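Replicative DNA helicase (Mycobacterium smegmatis, PDB 6OWN) carries the DnaB1 intein, a domain that splices itself out of the helicase precursor in a reaction reversibly inhibited by zinc. Local coordinates at residues L79-T85 with A102-V108; H84-S88 with M134-H138. All coordinates share one frame; numbering follows the deposited sequence.

Interaction 1: residues L79-T85 with A102-V108; sequences LRAGMHT and AVQITAV
Gln104 sends CG directly away from its backbone N (chi1 -179°), while the imidazole of His84 swings opposite its own carbonyl carbon (chi1 -54°), and these torsions put amide and ring over one another; their planes lie 8° apart, stacked. The overlap is offset: Gln104 CG sits near the ring's rim, 4.0 Å above its plane, and CB makes a CH-pi contact over the same ring. Ala102 O meets the imidazole edge in plane, and ND1 is hydrogen-bonded to Glu70. Elsewhere in the contact, buried Ile105 supplies the apolar centre. Its CD1 reaches Leu79 CD2 at 3.8 Å, the two side chains crossing nearly perpendicularly, and Val108 CG2 packs on Leu79 CB. The backbone of Ile105 is held at both ends, its O accepting from Gly82 N at 2.9 Å and its N donating to Met83 O at 2.8 Å. Gly82 occupies the third position of a type II turn, where its backbone angles call for glycine. Further along, a water bridges Thr85 O and Val103 N, 2.9 Å from each. The turn leads into short strand 84-85, which pairs antiparallel with 103-111 at the rim of a sheet in the mainly beta HINT (Hedgehog/intein) fold expected of an intein.

Interaction 2: residues H84-S88 with M134-H138; sequences HTVVS and MVPTH
Thr85 and Val87 pack against Val135 and Pro136, joining the end of edge strand 84-85 and the loop after it to the C-terminal beta hairpin of the intein's HINT fold. The contact rests on van der Waals packing, with the two segments sharing no backbone pairing. Its tight part lies where Thr85 and Val135, both buried, meet. Thr85 OG1, placed between the backbone N and the carbonyl carbon (chi1 55°), is directed at the second segment, where Val135 CG1 comes within 3.3 Å and the Pro136 ring offers CD at 3.8 Å. The hydroxyl thus faces carbon on this side and finds no hydrogen-bonding partner anywhere in the model. Pro136 O, 3.8 Å from Thr85 CB, is likewise buried without one. Trp67 also packs on Thr85.

The other end is looser and more open to solvent. Val86 turns its side chain away, contributing little beyond its carbonyl, and Val87 is exposed, its side chain crossing the proline at about a right angle; Pro29 touches Val87 as well. At the exposed end, one branch of Val87 does the work: CG1, opposite the carbonyl carbon at chi1 -54°, lies 3.6 Å from Pro136 CG and 3.8 Å from Pro136 CB.

In the fold
From the N terminus the chain first lays down the strands before residue 79, among them 48-53, the later sheet neighbour of 103-111. It then reaches 79-88, where both contacts start: both ranges include His84 and Thr85, but only Thr85 touches in both. Interaction 1 closes the smaller loop, whose residues 89-100 are not modelled, when the chain returns as 103-111. Interaction 2 closes a longer excursion through 103-111 and 116-121 to the hairpin 127-130/135-138, so 102-108 falls inside its span. The two also touch directly, Val103 packing on Val135 and Ala102 on Val86. Strand 84-85 is thereby joined edgewise to its own sheet and packed against the strand leading to the intein's C terminus.

Interaction 1: residues L79-T85 with A102-V108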
loop_
_atom_site.group_PDB
_atom_site.type_symbol
_atom_site.label_atom_id
_atom_site.label_comp_id
_atom_site.label_asym_id
_atom_site.label_seq_id
_atom_site.Cartn_x
_atom_site.Cartn_y
_atom_site.Cartn_z
ATOM N N LEU A 79 0.958 -11.909 5.937
ATOM C CA LEU A 79 -0.344 -11.450 6.391
ATOM C C LEU A 79 -1.267 -12.636 6.616
ATOM O O LEU A 79 -1.193 -13.652 5.924
ATOM C CB LEU A 79 -0.972 -10.515 5.361
ATOM C CG LEU A 79 -0.318 -9.160 5.134
ATOM C CD1 LEU A 79 -1.154 -8.399 4.114
ATOM C CD2 LEU A 79 -0.220 -8.390 6.447
ATOM N N ARG A 80 -2.156 -12.492 7.592
ATOM C CA ARG A 80 -3.175 -13.495 7.847
ATOM C C ARG A 80 -4.493 -12.786 8.085
ATOM O O ARG A 80 -4.522 -11.692 8.655
ATOM C CB ARG A 80 -2.810 -14.376 9.046
ATOM C CG ARG A 80 -2.017 -15.615 8.663
ATOM C CD ARG A 80 -1.119 -16.071 9.792
ATOM N NE ARG A 80 -1.867 -16.741 10.849
ATOM C CZ ARG A 80 -2.012 -18.059 10.937
ATOM N NH1 ARG A 80 -1.458 -18.849 10.028
ATOM N NH2 ARG A 80 -2.710 -18.588 11.935
ATOM N N ALA A 81 -5.579 -13.393 7.616
ATOM C CA ALA A 81 -6.894 -12.856 7.920
ATOM C C ALA A 81 -7.043 -12.723 9.429
ATOM O O ALA A 81 -6.536 -13.546 10.193
ATOM C CB ALA A 81 -7.985 -13.758 7.344
ATOM N N GLY A 82 -7.705 -11.652 9.858
ATOM C CA GLY A 82 -7.804 -11.307 11.255
ATOM C C GLY A 82 -6.916 -10.154 11.668
ATOM O O GLY A 82 -7.283 -9.398 12.574
ATOM N N MET A 83 -5.760 -9.997 11.023
ATOM C CA MET A 83 -4.899 -8.860 11.310
ATOM C C MET A 83 -5.562 -7.557 10.864
ATOM O O MET A 83 -6.505 -7.546 10.071
ATOM C CB MET A 83 -3.551 -9.013 10.607
ATOM C CG MET A 83 -2.736 -10.215 11.035
ATOM S SD MET A 83 -1.183 -10.297 10.123
ATOM C CE MET A 83 -0.293 -11.534 11.071
ATOM N N HIS A 84 -5.050 -6.446 11.388
ATOM C CA HIS A 84 -5.480 -5.109 11.012
ATOM C C HIS A 84 -4.278 -4.322 10.506
ATOM O O HIS A 84 -3.130 -4.626 10.841
ATOM C CB HIS A 84 -6.119 -4.363 12.201
ATOM C CG HIS A 84 -7.242 -5.105 12.859
ATOM N ND1 HIS A 84 -7.067 -6.319 13.489
ATOM C CD2 HIS A 84 -8.553 -4.798 12.996
ATOM C CE1 HIS A 84 -8.224 -6.734 13.970
ATOM N NE2 HIS A 84 -9.142 -5.826 13.688
ATOM N N THR A 85 -4.548 -3.300 9.696
ATOM C CA THR A 85 -3.529 -2.343 9.279
ATOM C C THR A 85 -3.760 -1.044 10.043
ATOM O O THR A 85 -4.803 -0.403 9.880
ATOM C CB THR A 85 -3.561 -2.102 7.768
ATOM O OG1 THR A 85 -4.875 -1.692 7.382
ATOM C CG2 THR A 85 -3.197 -3.374 7.016
ATOM N N ALA A 102 -9.730 0.565 12.967
ATOM C CA ALA A 102 -8.730 0.069 12.033
ATOM C C ALA A 102 -9.341 -0.964 11.095
ATOM O O ALA A 102 -10.070 -1.864 11.525
ATOM C CB ALA A 102 -7.548 -0.534 12.792
ATOM N N VAL A 103 -9.050 -0.823 9.802
ATOM C CA VAL A 103 -9.539 -1.777 8.817
ATOM C C VAL A 103 -8.906 -3.138 9.082
ATOM O O VAL A 103 -7.741 -3.235 9.498
ATOM C CB VAL A 103 -9.233 -1.263 7.398
ATOM C CG1 VAL A 103 -9.273 -2.381 6.389
ATOM C CG2 VAL A 103 -10.197 -0.161 7.013
ATOM N N GLN A 104 -9.679 -4.202 8.867
ATOM C CA GLN A 104 -9.223 -5.567 9.086
ATOM C C GLN A 104 -8.984 -6.285 7.760
ATOM O O GLN A 104 -9.758 -6.136 6.812
ATOM C CB GLN A 104 -10.250 -6.340 9.918
ATOM C CG GLN A 104 -9.863 -7.775 10.227
ATOM C CD GLN A 104 -10.904 -8.481 11.083
ATOM O OE1 GLN A 104 -10.648 -9.542 11.646
ATOM N NE2 GLN A 104 -12.083 -7.886 11.187
ATOM N N ILE A 105 -7.916 -7.075 7.707
ATOM C CA ILE A 105 -7.659 -7.960 6.576
ATOM C C ILE A 105 -8.590 -9.162 6.680
ATOM O O ILE A 105 -8.594 -9.873 7.688
ATOM C CB ILE A 105 -6.190 -8.402 6.542
ATOM C CG1 ILE A 105 -5.281 -7.201 6.259
ATOM C CG2 ILE A 105 -5.983 -9.530 5.525
ATOM C CD1 ILE A 105 -3.888 -7.389 6.760
ATOM N N THR A 106 -9.383 -9.395 5.640
ATOM C CA THR A 106 -10.297 -10.525 5.664
ATOM C C THR A 106 -9.822 -11.712 4.832
ATOM O O THR A 106 -10.260 -12.835 5.093
ATOM C CB THR A 106 -11.690 -10.085 5.200
ATOM O OG1 THR A 106 -11.596 -9.503 3.897
ATOM C CG2 THR A 106 -12.248 -9.044 6.156
ATOM N N ALA A 107 -8.934 -11.508 3.861
ATOM C CA ALA A 107 -8.399 -12.633 3.107
ATOM C C ALA A 107 -7.110 -12.214 2.411
ATOM O O ALA A 107 -6.900 -11.032 2.129
ATOM C CB ALA A 107 -9.408 -13.164 2.080
ATOM N N VAL A 108 -6.247 -13.198 2.163
ATOM C CA VAL A 108 -5.005 -13.025 1.412
ATOM C C VAL A 108 -4.814 -14.256 0.542
ATOM O O VAL A 108 -4.832 -15.382 1.049
ATOM C CB VAL A 108 -3.767 -12.858 2.322
ATOM C CG1 VAL A 108 -2.523 -12.667 1.471
ATOM C CG2 VAL A 108 -3.927 -11.704 3.297
HETATM O O HOH W 1 -7.097 1.243 9.468
#

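Interaction 2: residues H84-S88 with M134-H138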
loop_
_atom_site.group_PDB
_atom_site.type_symbol
_atom_site.label_atom_id
_atom_site.label_comp_id
_atom_site.label_asym_id
_atom_site.label_seq_id
_atom_site.Cartn_x
_atom_site.Cartn_y
_atom_site.Cartn_z
ATOM N N HIS A 84 -5.050 -6.446 11.388
ATOM C CA HIS A 84 -5.480 -5.109 11.012
ATOM C C HIS A 84 -4.278 -4.322 10.506
ATOM O O HIS A 84 -3.130 -4.626 10.841
ATOM C CB HIS A 84 -6.119 -4.363 12.201
ATOM C CG HIS A 84 -7.242 -5.105 12.859
ATOM N ND1 HIS A 84 -7.067 -6.319 13.489
ATOM C CD2 HIS A 84 -8.553 -4.798 12.996
ATOM C CE1 HIS A 84 -8.224 -6.734 13.970
ATOM N NE2 HIS A 84 -9.142 -5.826 13.688
ATOM N N THR A 85 -4.548 -3.300 9.696
ATOM C CA THR A 85 -3.529 -2.343 9.279
ATOM C C THR A 85 -3.760 -1.044 10.043
ATOM O O THR A 85 -4.803 -0.403 9.880
ATOM C CB THR A 85 -3.561 -2.102 7.768
ATOM O OG1 THR A 85 -4.875 -1.692 7.382
ATOM C CG2 THR A 85 -3.197 -3.374 7.016
ATOM N N VAL A 86 -2.792 -0.662 10.874
ATOM C CA VAL A 86 -2.961 0.409 11.845
ATOM C C VAL A 86 -1.892 1.472 11.623
ATOM O O VAL A 86 -0.895 1.251 10.938
ATOM C CB VAL A 86 -2.904 -0.112 13.289
ATOM C CG1 VAL A 86 -3.991 -1.137 13.527
ATOM C CG2 VAL A 86 -1.538 -0.705 13.561
ATOM N N VAL A 87 -2.110 2.636 12.234
ATOM C CA VAL A 87 -1.163 3.745 12.159
ATOM C C VAL A 87 -0.428 3.988 13.469
ATOM O O VAL A 87 0.524 4.787 13.485
ATOM C CB VAL A 87 -1.852 5.047 11.697
ATOM C CG1 VAL A 87 -2.601 4.824 10.399
ATOM C CG2 VAL A 87 -2.793 5.570 12.778
ATOM N N SER A 88 -0.831 3.341 14.559
ATOM C CA SER A 88 -0.156 3.503 15.847
ATOM C C SER A 88 -0.451 2.322 16.767
ATOM O O SER A 88 -0.807 2.504 17.932
ATOM C CB SER A 88 -0.576 4.815 16.521
ATOM N N MET A 134 -8.325 4.000 1.368
ATOM C CA MET A 134 -7.295 4.807 2.026
ATOM C C MET A 134 -6.688 4.071 3.224
ATOM O O MET A 134 -6.539 4.616 4.317
ATOM C CB MET A 134 -7.852 6.173 2.439
ATOM C CG MET A 134 -8.566 6.902 1.305
ATOM S SD MET A 134 -8.650 8.664 1.660
ATOM C CE MET A 134 -9.655 9.237 0.291
ATOM N N VAL A 135 -6.312 2.822 2.989
ATOM C CA VAL A 135 -5.737 1.937 3.997
ATOM C C VAL A 135 -4.272 2.304 4.223
ATOM O O VAL A 135 -3.554 2.611 3.262
ATOM C CB VAL A 135 -5.897 0.472 3.552
ATOM C CG1 VAL A 135 -4.979 -0.445 4.331
ATOM C CG2 VAL A 135 -7.353 0.046 3.699
ATOM N N PRO A 136 -3.785 2.292 5.462
ATOM C CA PRO A 136 -2.368 2.602 5.693
ATOM C C PRO A 136 -1.474 1.484 5.195
ATOM O O PRO A 136 -1.753 0.304 5.406
ATOM C CB PRO A 136 -2.269 2.732 7.219
ATOM C CG PRO A 136 -3.675 2.753 7.717
ATOM C CD PRO A 136 -4.514 2.055 6.716
ATOM N N THR A 137 -0.375 1.861 4.552
ATOM C CA THR A 137 0.595 0.863 4.124
ATOM C C THR A 137 1.989 1.469 4.225
ATOM O O THR A 137 2.160 2.691 4.298
ATOM C CB THR A 137 0.266 0.345 2.709
ATOM O OG1 THR A 137 0.986 -0.869 2.441
ATOM C CG2 THR A 137 0.581 1.387 1.641
ATOM N N HIS A 138 2.988 0.599 4.255
ATOM C CA HIS A 138 4.355 0.987 4.580
ATOM C C HIS A 138 5.185 1.071 3.305
ATOM O O HIS A 138 4.998 0.277 2.384
ATOM C CB HIS A 138 4.949 -0.029 5.560
ATOM C CG HIS A 138 6.256 0.376 6.163
ATOM N ND1 HIS A 138 7.443 0.329 5.461
ATOM C CD2 HIS A 138 6.575 0.771 7.417
ATOM C CE1 HIS A 138 8.432 0.710 6.251
ATOM N NE2 HIS A 138 7.932 0.979 7.443
#